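Local coordinates for galactose-1-phosphate uridylyltransferase (Bacillus cereus, PDB 4QVU), which is of unknown function but has a HIT-like fold, binds zinc, and may act as a UDP-glucose:hexose-1-phosphate uridylyltransferase, at residues 201-207 against 218-223. Sequence-based numbering, arbitrary orientation.
Sequences CSSYNLF and KVVPRF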
loop_
_atom_site.group_PDB
_atom_site.type_symbol
_atom_site.label_atom_id
_atom_site.label_comp_id
_atom_site.label_asym_id
_atom_site.label_seq_id
_atom_site.Cartn_x
_atom_site.Cartn_y
_atom_site.Cartn_z
ATOM N N CYS A 201 -1.277 24.490 -7.413
ATOM C CA CYS A 201 -1.892 23.644 -6.397
ATOM C C CYS A 201 -2.505 24.451 -5.207
ATOM O O CYS A 201 -3.386 23.906 -4.527
ATOM C CB CYS A 201 -0.873 22.631 -5.898
ATOM S SG CYS A 201 -1.571 21.327 -4.868
ATOM N N SER A 202 -2.067 25.700 -4.956
ATOM C CA SER A 202 -2.569 26.649 -3.931
ATOM C C SER A 202 -2.397 26.174 -2.455
ATOM O O SER A 202 -2.321 27.039 -1.577
ATOM C CB SER A 202 -4.047 26.984 -4.141
ATOM O OG SER A 202 -4.926 25.968 -3.681
ATOM N N SER A 203 -2.387 24.849 -2.177
ATOM C CA SER A 203 -2.251 24.305 -0.817
ATOM C C SER A 203 -1.094 23.315 -0.683
ATOM O O SER A 203 -0.872 22.480 -1.570
ATOM C CB SER A 203 -3.529 23.604 -0.362
ATOM O OG SER A 203 -4.640 24.481 -0.313
ATOM N N TYR A 204 -0.402 23.369 0.470
ATOM C CA TYR A 204 0.688 22.459 0.796
ATOM C C TYR A 204 0.915 22.410 2.293
ATOM O O TYR A 204 0.417 23.251 3.046
ATOM C CB TYR A 204 2.008 22.853 0.077
ATOM C CG TYR A 204 2.621 24.162 0.539
ATOM C CD1 TYR A 204 3.541 24.195 1.581
ATOM C CD2 TYR A 204 2.307 25.365 -0.091
ATOM C CE1 TYR A 204 4.106 25.392 2.011
ATOM C CE2 TYR A 204 2.877 26.566 0.318
ATOM C CZ TYR A 204 3.780 26.577 1.372
ATOM O OH TYR A 204 4.352 27.757 1.792
ATOM N N ASN A 205 1.743 21.455 2.705
ATOM C CA ASN A 205 2.206 21.288 4.069
ATOM C C ASN A 205 3.699 21.122 4.114
ATOM O O ASN A 205 4.281 20.512 3.207
ATOM C CB ASN A 205 1.570 20.063 4.725
ATOM C CG ASN A 205 0.130 20.145 5.127
ATOM O OD1 ASN A 205 -0.675 19.341 4.693
ATOM N ND2 ASN A 205 -0.206 20.990 6.074
ATOM N N LEU A 206 4.319 21.618 5.190
ATOM C CA LEU A 206 5.716 21.353 5.503
ATOM C C LEU A 206 5.743 20.529 6.735
ATOM O O LEU A 206 5.010 20.846 7.667
ATOM C CB LEU A 206 6.605 22.603 5.684
ATOM C CG LEU A 206 6.711 23.653 4.588
ATOM C CD1 LEU A 206 7.719 24.694 5.003
ATOM C CD2 LEU A 206 7.124 23.051 3.245
ATOM N N PHE A 207 6.540 19.463 6.750
ATOM C CA PHE A 207 6.733 18.638 7.943
ATOM C C PHE A 207 8.203 18.481 8.183
ATOM O O PHE A 207 8.935 18.136 7.255
ATOM C CB PHE A 207 6.051 17.270 7.853
ATOM C CG PHE A 207 4.573 17.332 7.593
ATOM C CD1 PHE A 207 3.690 17.712 8.597
ATOM C CD2 PHE A 207 4.058 17.003 6.346
ATOM C CE1 PHE A 207 2.327 17.790 8.353
ATOM C CE2 PHE A 207 2.692 17.065 6.108
ATOM C CZ PHE A 207 1.836 17.459 7.113
ATOM N N LYS A 218 9.656 17.426 4.726
ATOM C CA LYS A 218 8.766 16.815 3.759
ATOM C C LYS A 218 7.759 17.879 3.315
ATOM O O LYS A 218 7.044 18.439 4.145
ATOM C CB LYS A 218 8.094 15.564 4.327
ATOM C CG LYS A 218 7.243 14.806 3.320
ATOM C CD LYS A 218 6.540 13.609 3.932
ATOM C CE LYS A 218 7.433 12.412 4.142
ATOM N NZ LYS A 218 7.740 11.716 2.866
ATOM N N VAL A 219 7.789 18.212 2.009
ATOM C CA VAL A 219 6.901 19.173 1.340
ATOM C C VAL A 219 5.806 18.344 0.687
ATOM O O VAL A 219 6.115 17.491 -0.149
ATOM C CB VAL A 219 7.637 20.106 0.327
ATOM C CG1 VAL A 219 6.747 21.275 -0.069
ATOM C CG2 VAL A 219 8.969 20.619 0.879
ATOM N N VAL A 220 4.544 18.544 1.107
ATOM C CA VAL A 220 3.419 17.738 0.633
ATOM C C VAL A 220 2.340 18.618 -0.035
ATOM O O VAL A 220 1.645 19.348 0.677
ATOM C CB VAL A 220 2.791 16.910 1.810
ATOM C CG1 VAL A 220 1.709 15.950 1.314
ATOM C CG2 VAL A 220 3.853 16.150 2.607
ATOM N N PRO A 221 2.128 18.529 -1.378
ATOM C CA PRO A 221 1.006 19.259 -1.988
ATOM C C PRO A 221 -0.333 18.726 -1.470
ATOM O O PRO A 221 -0.470 17.530 -1.175
ATOM C CB PRO A 221 1.168 18.994 -3.488
ATOM C CG PRO A 221 2.533 18.411 -3.651
ATOM C CD PRO A 221 2.824 17.701 -2.383
ATOM N N ARG A 222 -1.296 19.630 -1.295
ATOM C CA ARG A 222 -2.615 19.290 -0.795
ATOM C C ARG A 222 -3.637 19.817 -1.787
ATOM O O ARG A 222 -3.605 20.983 -2.176
ATOM C CB ARG A 222 -2.816 19.850 0.626
ATOM C CG ARG A 222 -1.844 19.328 1.703
ATOM C CD ARG A 222 -2.003 17.857 2.098
ATOM N NE ARG A 222 -3.358 17.552 2.572
ATOM C CZ ARG A 222 -3.753 17.592 3.839
ATOM N NH1 ARG A 222 -2.895 17.894 4.800
ATOM N NH2 ARG A 222 -5.006 17.309 4.158
ATOM N N PHE A 223 -4.489 18.929 -2.262
ATOM C CA PHE A 223 -5.495 19.222 -3.295
ATOM C C PHE A 223 -6.664 18.267 -3.167
ATOM O O PHE A 223 -6.495 17.156 -2.656
ATOM C CB PHE A 223 -4.863 19.119 -4.718
ATOM C CG PHE A 223 -4.064 17.858 -4.963
ATOM C CD1 PHE A 223 -2.724 17.778 -4.593
ATOM C CD2 PHE A 223 -4.659 16.737 -5.537
ATOM C CE1 PHE A 223 -1.997 16.591 -4.767
ATOM C CE2 PHE A 223 -3.925 15.556 -5.732
ATOM C CZ PHE A 223 -2.599 15.492 -5.342
#
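Asn205 and Arg222 meet diagonally across two antiparallel strands, on the sheet face they share with Phe207 and Val220. The arginine chain folds at chi2 and chi3 (-69° and -57°), which turns the guanidinium so that its NH1 edge meets the asparagine's OD1. Its NH1 donates to Asn205 OD1 at 2.7 Å, arriving in the plane of the amide carbonyl, although the amide and guanidinium planes are turned 41° apart. The other amide atom, ND2, bonds to the backbone O of Lys109 on the neighbouring strand, so the amide is held from two directions. Farther along this face, CG2 of Val220 lies in the ring plane of Phe207, 3.8 Å from CE2 at the ring edge.

The reverse face is mostly apolar. CD2 of Leu206 rests 3.8 Å from CG1 of Val219, the two side chains packed side by side against helix 179-195. Near the start of 201-207, Cys201 SG approaches Phe223 CD1 obliquely at 3.7 Å and also touches CB of Pro221.

Paired backbone bonds at Asn205/Val220 and Phe207/Lys218 set the hairpin register; Val220 N reaches Asn205 O at 2.9 Å. Pro221 falls opposite Tyr204 in a non-hydrogen-bonded pair, where its missing N-H breaks no bond between the strands. Arg222 NH2 continues to the backbone O of Val225 in a second subunit, so the buried Asn205–Arg222 pair links the central hairpin's polar network to the subunit interface and probably helps offset the arginine's desolvation.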